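Local coordinates for protein cytochrome P450 (Novosphingobium aromaticivorans, PDB 3OFT) that binds an iron-containing protoporphyrin IX in its mainly helical core, as a member of the cytochrome P450 family, at residues Gln184-Tyr189 with Leu231-Leu236; Pro192-Arg197 with Asp222-Met227. All coordinates share one frame; numbering follows the deposited sequence.

Contact 1: residues Gln184-Tyr189 with Leu231-Leu236; sequences QAADDY and LLFGGL. With HEM (protoporphyrin IX containing Fe), chain D.
Gly234 O is gripped by two groups beside the haem: a water donates to it at 2.6 Å, and the hydroxyl of Thr238 is hydrogen-bonded to it as well. The same water is a ligand of the iron, 2.4 Å from HEM FE, consistent with this helix carbonyl helping to hold the water on the metal. Glycine suits both places, Gly234 and Gly235, because a backbone without side chains can lie almost on the porphyrin; Gly235 CA comes to 3.5 Å from HEM C2C.

The other side of the helix meets 184-189 through apolar groups alone. The methyl of Ala186 points across and touches the Phe233 ring obliquely, with CB 3.6 Å from CE2 and only slightly farther from CZ. Phe233 has CG anti to its carbonyl carbon (chi1 -77°), which swings the ring end nearer to 184-189 though the CB bond does not aim there, and the small alanine accommodates it. Beside this pair, Leu232 CD2 lies 4.3 Å from Tyr189 CD1, a looser and again oblique approach. The tyrosine hydroxyl, deep in an apolar setting, is satisfied by Leu163 O.

Leu166 and Leu170 of helix 160-171, with Leu146, Leu150 and Phe149 of helix 144-152, close round Tyr189 and Leu232, so that helices 179-199 and 221-252 meet with these two packed around them, on the side of the haem where the water is bound.

Contact 2: residues Pro192-Arg197 with Asp222-Met227; sequences PFIEKR and DEARRM
Ile194 and Ala224 bring the two helical segments closest, their CA atoms 7.5 Å apart, a short spacing made possible by the small alanine. Helix 179-199 is kinked at the start of 192-197: neither Pro192, which has no N-H, nor Phe193 bonds through its N to the turn before. The regular pattern then resumes, with Lys196 N bonded to Pro192 O.

Ile194 spans the gap with both branches. Its CG2, anti to the backbone N, meets Ala224 CB at 4.0 Å, methyl against methyl, while CD1 at the end of the other branch reaches Arg225 CA at 4.3 Å. A beta-branched residue thus lies over two successive positions of the partner helix, without any hydrogen bond between the segments.

The extended chain of the partly exposed Arg225 runs past the contact, and its guanidinium turns to its own helix, where NH1 forms a salt bridge with Asp222 OD1 at 3.0 Å, meeting the anti side of the carboxylate. On the other helix Arg197 folds back over one turn. Its NE bonds to Phe193 O at 2.8 Å, nearly straight at 167°, and from above the carbonyl plane; NH2 adds a longer bond, bent to 138°. With Arg197 N, that one carbonyl accepts three bonds; the two from the side chain, both in the guanidinium plane, fix its rotation.

Leu210 of helix 205-210 also touches Ala224, while Met227 reaches Val101 of helix 91-104, joining this end of helix 221-252 to two further helices.

Both contacts join the same two helices, 179-199 and 221-252, and their centres are 11 Å apart. Contact 2 is nested inside the loop closed by contact 1, because along the chain 184-189 is followed by 192-197, then 222-227 and 231-236; the later residues of the first helix pair with the earlier ones of the second. By position the two correspond to the G-helix and I-helix of the P450 fold, the latter the long helix crossing the haem. Contact 1 is the haem-side end of the seam, and contact 2 the outer end, with the side chain of Ala224 about 13 Å from the haem. Between them, a salt bridge from Asp187 to Arg229 adds a polar tie to two apolar patches.

Contact 1: residues Gln184-Tyr189 with Leu231-Leu236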
loop_
_atom_site.group_PDB
_atom_site.type_symbol
_atom_site.label_atom_id
_atom_site.label_comp_id
_atom_site.label_asym_id
_atom_site.label_seq_id
_atom_site.Cartn_x
_atom_site.Cartn_y
_atom_site.Cartn_z
ATOM N N GLN A 184 -6.437 -15.173 12.475
ATOM C CA GLN A 184 -7.094 -16.472 12.356
ATOM C C GLN A 184 -8.170 -16.451 11.223
ATOM O O GLN A 184 -8.287 -17.426 10.461
ATOM C CB GLN A 184 -7.690 -16.891 13.704
ATOM C CG GLN A 184 -8.420 -18.264 13.690
ATOM C CD GLN A 184 -7.453 -19.456 13.605
ATOM O OE1 GLN A 184 -7.658 -20.379 12.814
ATOM N NE2 GLN A 184 -6.386 -19.419 14.399
ATOM N N ALA A 185 -8.933 -15.354 11.144
ATOM C CA ALA A 185 -9.958 -15.149 10.103
ATOM C C ALA A 185 -9.302 -15.170 8.727
ATOM O O ALA A 185 -9.818 -15.802 7.832
ATOM C CB ALA A 185 -10.726 -13.812 10.290
ATOM N N ALA A 186 -8.178 -14.460 8.560
ATOM C CA ALA A 186 -7.476 -14.497 7.271
ATOM C C ALA A 186 -7.026 -15.898 6.907
ATOM O O ALA A 186 -7.260 -16.355 5.789
ATOM C CB ALA A 186 -6.303 -13.565 7.269
ATOM N N ASP A 187 -6.362 -16.568 7.846
ATOM C CA ASP A 187 -5.893 -17.939 7.623
ATOM C C ASP A 187 -7.028 -18.867 7.219
ATOM O O ASP A 187 -6.849 -19.693 6.327
ATOM C CB ASP A 187 -5.210 -18.485 8.881
ATOM C CG ASP A 187 -3.800 -17.925 9.073
ATOM O OD1 ASP A 187 -3.146 -18.255 10.106
ATOM O OD2 ASP A 187 -3.348 -17.142 8.194
ATOM N N ASP A 188 -8.160 -18.764 7.902
ATOM C CA ASP A 188 -9.289 -19.660 7.632
ATOM C C ASP A 188 -9.885 -19.398 6.256
ATOM O O ASP A 188 -10.234 -20.324 5.561
ATOM C CB ASP A 188 -10.373 -19.596 8.715
ATOM C CG ASP A 188 -9.910 -20.243 10.033
ATOM O OD1 ASP A 188 -8.996 -21.105 9.964
ATOM O OD2 ASP A 188 -10.440 -19.882 11.107
ATOM N N TYR A 189 -9.993 -18.135 5.879
ATOM C CA TYR A 189 -10.381 -17.760 4.515
ATOM C C TYR A 189 -9.444 -18.289 3.413
ATOM O O TYR A 189 -9.900 -18.780 2.365
ATOM C CB TYR A 189 -10.366 -16.252 4.446
ATOM C CG TYR A 189 -10.811 -15.662 3.149
ATOM C CD1 TYR A 189 -9.921 -14.932 2.355
ATOM C CD2 TYR A 189 -12.127 -15.795 2.722
ATOM C CE1 TYR A 189 -10.340 -14.333 1.180
ATOM C CE2 TYR A 189 -12.561 -15.196 1.535
ATOM C CZ TYR A 189 -11.652 -14.464 0.774
ATOM O OH TYR A 189 -12.064 -13.871 -0.390
ATOM N N LEU A 231 0.441 -11.740 1.037
ATOM C CA LEU A 231 -0.064 -11.420 -0.305
ATOM C C LEU A 231 -1.472 -10.848 -0.256
ATOM O O LEU A 231 -1.759 -9.827 -0.920
ATOM C CB LEU A 231 0.007 -12.629 -1.228
ATOM C CG LEU A 231 1.417 -12.990 -1.687
ATOM C CD1 LEU A 231 1.200 -14.190 -2.597
ATOM C CD2 LEU A 231 2.105 -11.853 -2.462
ATOM N N LEU A 232 -2.324 -11.431 0.584
ATOM C CA LEU A 232 -3.686 -10.938 0.719
ATOM C C LEU A 232 -3.679 -9.536 1.300
ATOM O O LEU A 232 -4.228 -8.615 0.685
ATOM C CB LEU A 232 -4.521 -11.823 1.662
ATOM C CG LEU A 232 -5.976 -11.385 1.876
ATOM C CD1 LEU A 232 -6.799 -11.476 0.575
ATOM C CD2 LEU A 232 -6.659 -12.200 2.969
ATOM N N PHE A 233 -3.094 -9.372 2.486
ATOM C CA PHE A 233 -3.128 -8.066 3.143
ATOM C C PHE A 233 -2.328 -6.997 2.399
ATOM O O PHE A 233 -2.765 -5.843 2.344
ATOM C CB PHE A 233 -2.705 -8.137 4.594
ATOM C CG PHE A 233 -3.778 -8.700 5.517
ATOM C CD1 PHE A 233 -4.978 -8.017 5.728
ATOM C CD2 PHE A 233 -3.561 -9.899 6.196
ATOM C CE1 PHE A 233 -5.972 -8.519 6.580
ATOM C CE2 PHE A 233 -4.547 -10.425 7.084
ATOM C CZ PHE A 233 -5.758 -9.738 7.274
ATOM N N GLY A 234 -1.227 -7.400 1.758
ATOM C CA GLY A 234 -0.321 -6.445 1.104
ATOM C C GLY A 234 -0.945 -5.738 -0.104
ATOM O O GLY A 234 -0.550 -4.634 -0.449
ATOM N N GLY A 235 -1.926 -6.382 -0.729
ATOM C CA GLY A 235 -2.559 -5.868 -1.939
ATOM C C GLY A 235 -3.965 -5.302 -1.717
ATOM O O GLY A 235 -4.582 -4.817 -2.651
ATOM N N LEU A 236 -4.490 -5.360 -0.493
ATOM C CA LEU A 236 -5.866 -4.891 -0.230
ATOM C C LEU A 236 -5.956 -3.402 0.114
ATOM O O LEU A 236 -6.415 -2.614 -0.718
ATOM C CB LEU A 236 -6.582 -5.726 0.823
ATOM C CG LEU A 236 -7.043 -7.140 0.423
ATOM C CD1 LEU A 236 -7.819 -7.765 1.577
ATOM C CD2 LEU A 236 -7.845 -7.209 -0.904
HETATM C CHA HEM D . 6.076 -4.406 0.286
HETATM C CHB HEM D . 3.520 -0.462 -0.987
HETATM C CHC HEM D . 0.650 -3.233 -3.704
HETATM C CHD HEM D . 2.501 -7.158 -1.636
HETATM C C1A HEM D . 5.660 -3.099 0.107
HETATM C C2A HEM D . 6.352 -1.943 0.625
HETATM C C3A HEM D . 5.679 -0.848 0.291
HETATM C C4A HEM D . 4.483 -1.274 -0.439
HETATM C CMA HEM D . 6.078 0.591 0.702
HETATM C CAA HEM D . 7.701 -1.969 1.401
HETATM C CBA HEM D . 7.396 -2.278 2.850
HETATM C CGA HEM D . 8.639 -2.220 3.725
HETATM O O1A HEM D . 8.531 -2.593 4.936
HETATM O O2A HEM D . 9.760 -1.814 3.284
HETATM C C1B HEM D . 2.511 -0.854 -1.857
HETATM C C2B HEM D . 1.609 0.022 -2.558
HETATM C C3B HEM D . 0.821 -0.769 -3.312
HETATM C C4B HEM D . 1.215 -2.147 -3.093
HETATM C CMB HEM D . 1.616 1.556 -2.427
HETATM C CAB HEM D . -0.346 -0.446 -4.250
HETATM C CBB HEM D . -0.822 0.799 -4.436
HETATM C C1C HEM D . 0.857 -4.552 -3.426
HETATM C C2C HEM D . 0.221 -5.696 -4.065
HETATM C C3C HEM D . 0.737 -6.793 -3.442
HETATM C C4C HEM D . 1.751 -6.372 -2.503
HETATM C CMC HEM D . -0.864 -5.607 -5.186
HETATM C CAC HEM D . 0.486 -8.301 -3.683
HETATM C CBC HEM D . -0.682 -8.775 -4.104
HETATM C C1D HEM D . 3.627 -6.795 -0.973
HETATM C C2D HEM D . 4.498 -7.731 -0.277
HETATM C C3D HEM D . 5.621 -6.873 0.274
HETATM C C4D HEM D . 5.327 -5.513 -0.081
HETATM C CMD HEM D . 4.342 -9.291 -0.182
HETATM C CAD HEM D . 6.824 -7.430 1.091
HETATM C CBD HEM D . 8.015 -7.459 0.118
HETATM C CGD HEM D . 9.237 -7.823 0.968
HETATM O O1D HEM D . 9.215 -7.722 2.212
HETATM O O2D HEM D . 10.285 -8.170 0.414
HETATM N NA HEM D . 4.521 -2.650 -0.564
HETATM N NB HEM D . 2.260 -2.151 -2.253
HETATM N NC HEM D . 1.806 -5.006 -2.523
HETATM N ND HEM D . 4.131 -5.509 -0.817
HETATM FE FE HEM D . 3.225 -3.830 -1.599
HETATM O O HOH W 1 1.800 -3.930 0.318
#

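Contact 2: residues Pro192-Arg197 with Asp222-Met227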
loop_
_atom_site.group_PDB
_atom_site.type_symbol
_atom_site.label_atom_id
_atom_site.label_comp_id
_atom_site.label_asym_id
_atom_site.label_seq_id
_atom_site.Cartn_x
_atom_site.Cartn_y
_atom_site.Cartn_z
ATOM N N PRO A 192 -8.586 -22.903 2.392
ATOM C CA PRO A 192 -9.032 -23.827 1.327
ATOM C C PRO A 192 -8.269 -23.641 -0.001
ATOM O O PRO A 192 -7.999 -24.625 -0.712
ATOM C CB PRO A 192 -10.523 -23.520 1.177
ATOM C CG PRO A 192 -10.934 -22.873 2.466
ATOM C CD PRO A 192 -9.707 -22.144 2.994
ATOM N N PHE A 193 -7.916 -22.395 -0.334
ATOM C CA PHE A 193 -7.152 -22.124 -1.556
ATOM C C PHE A 193 -5.752 -22.735 -1.541
ATOM O O PHE A 193 -5.304 -23.295 -2.548
ATOM C CB PHE A 193 -6.964 -20.604 -1.808
ATOM C CG PHE A 193 -8.202 -19.764 -1.589
ATOM C CD1 PHE A 193 -9.459 -20.171 -2.061
ATOM C CD2 PHE A 193 -8.097 -18.529 -0.924
ATOM C CE1 PHE A 193 -10.592 -19.361 -1.853
ATOM C CE2 PHE A 193 -9.223 -17.689 -0.755
ATOM C CZ PHE A 193 -10.478 -18.125 -1.202
ATOM N N ILE A 194 -5.039 -22.526 -0.428
ATOM C CA ILE A 194 -3.669 -23.021 -0.223
ATOM C C ILE A 194 -3.660 -24.544 -0.282
ATOM O O ILE A 194 -2.824 -25.135 -0.965
ATOM C CB ILE A 194 -3.103 -22.541 1.168
ATOM C CG1 ILE A 194 -3.087 -21.009 1.224
ATOM C CG2 ILE A 194 -1.700 -23.137 1.447
ATOM C CD1 ILE A 194 -2.806 -20.382 2.627
ATOM N N GLU A 195 -4.596 -25.164 0.436
ATOM C CA GLU A 195 -4.664 -26.618 0.505
ATOM C C GLU A 195 -4.767 -27.175 -0.907
ATOM O O GLU A 195 -4.019 -28.077 -1.276
ATOM C CB GLU A 195 -5.863 -27.040 1.349
ATOM C CG GLU A 195 -6.081 -28.533 1.446
ATOM C CD GLU A 195 -7.542 -28.862 1.240
ATOM O OE1 GLU A 195 -7.996 -28.864 0.057
ATOM O OE2 GLU A 195 -8.240 -29.099 2.256
ATOM N N LYS A 196 -5.660 -26.581 -1.708
ATOM C CA LYS A 196 -5.903 -27.028 -3.080
ATOM C C LYS A 196 -4.687 -26.830 -3.968
ATOM O O LYS A 196 -4.334 -27.731 -4.728
ATOM C CB LYS A 196 -7.141 -26.334 -3.674
ATOM C CG LYS A 196 -7.570 -26.841 -5.061
ATOM C CD LYS A 196 -8.805 -26.112 -5.588
ATOM C CE LYS A 196 -10.036 -26.358 -4.699
ATOM N NZ LYS A 196 -11.255 -25.641 -5.226
ATOM N N ARG A 197 -4.057 -25.662 -3.879
ATOM C CA ARG A 197 -2.955 -25.312 -4.761
ATOM C C ARG A 197 -1.617 -25.964 -4.403
ATOM O O ARG A 197 -0.765 -26.155 -5.287
ATOM C CB ARG A 197 -2.852 -23.786 -4.937
ATOM C CG ARG A 197 -3.754 -23.258 -6.077
ATOM C CD ARG A 197 -4.349 -21.832 -5.867
ATOM N NE ARG A 197 -5.543 -22.074 -5.091
ATOM C CZ ARG A 197 -6.814 -21.947 -5.450
ATOM N NH1 ARG A 197 -7.221 -21.428 -6.592
ATOM N NH2 ARG A 197 -7.702 -22.341 -4.575
ATOM N N ASP A 222 3.256 -23.927 7.466
ATOM C CA ASP A 222 3.149 -22.645 8.194
ATOM C C ASP A 222 3.736 -21.454 7.403
ATOM O O ASP A 222 3.212 -20.349 7.502
ATOM C CB ASP A 222 3.756 -22.695 9.589
ATOM C CG ASP A 222 3.332 -21.467 10.436
ATOM O OD1 ASP A 222 2.101 -21.245 10.626
ATOM O OD2 ASP A 222 4.224 -20.748 10.909
ATOM N N GLU A 223 4.825 -21.685 6.662
ATOM C CA GLU A 223 5.426 -20.621 5.845
ATOM C C GLU A 223 4.441 -20.222 4.757
ATOM O O GLU A 223 4.282 -19.046 4.507
ATOM C CB GLU A 223 6.745 -21.041 5.231
ATOM C CG GLU A 223 7.889 -21.221 6.243
ATOM C CD GLU A 223 9.001 -22.150 5.737
ATOM O OE1 GLU A 223 8.879 -22.731 4.631
ATOM O OE2 GLU A 223 9.957 -22.338 6.497
ATOM N N ALA A 224 3.750 -21.208 4.159
ATOM C CA ALA A 224 2.701 -20.929 3.178
ATOM C C ALA A 224 1.621 -20.070 3.814
ATOM O O ALA A 224 1.175 -19.125 3.199
ATOM C CB ALA A 224 2.077 -22.275 2.614
ATOM N N ARG A 225 1.171 -20.413 5.032
ATOM C CA ARG A 225 0.140 -19.582 5.693
ATOM C C ARG A 225 0.579 -18.109 5.804
ATOM O O ARG A 225 -0.202 -17.226 5.502
ATOM C CB ARG A 225 -0.187 -20.042 7.130
ATOM C CG ARG A 225 -0.765 -21.474 7.280
ATOM C CD ARG A 225 -1.217 -21.673 8.719
ATOM N NE ARG A 225 -1.615 -23.061 8.973
ATOM C CZ ARG A 225 -0.842 -23.977 9.535
ATOM N NH1 ARG A 225 0.390 -23.663 9.967
ATOM N NH2 ARG A 225 -1.312 -25.225 9.671
ATOM N N ARG A 226 1.801 -17.898 6.293
ATOM C CA ARG A 226 2.405 -16.549 6.525
ATOM C C ARG A 226 2.593 -15.790 5.240
ATOM O O ARG A 226 2.376 -14.566 5.193
ATOM C CB ARG A 226 3.795 -16.701 7.201
ATOM C CG ARG A 226 3.595 -17.239 8.653
ATOM C CD ARG A 226 4.874 -17.808 9.237
ATOM N NE ARG A 226 5.898 -16.779 9.379
ATOM C CZ ARG A 226 7.188 -17.015 9.561
ATOM N NH1 ARG A 226 7.631 -18.266 9.612
ATOM N NH2 ARG A 226 8.042 -15.983 9.651
ATOM N N MET A 227 3.057 -16.482 4.201
ATOM C CA MET A 227 3.280 -15.801 2.909
ATOM C C MET A 227 1.957 -15.388 2.239
ATOM O O MET A 227 1.811 -14.251 1.726
ATOM C CB MET A 227 4.106 -16.696 1.975
ATOM C CG MET A 227 4.536 -16.062 0.667
ATOM S SD MET A 227 3.248 -16.245 -0.571
ATOM C CE MET A 227 3.150 -18.036 -0.716
#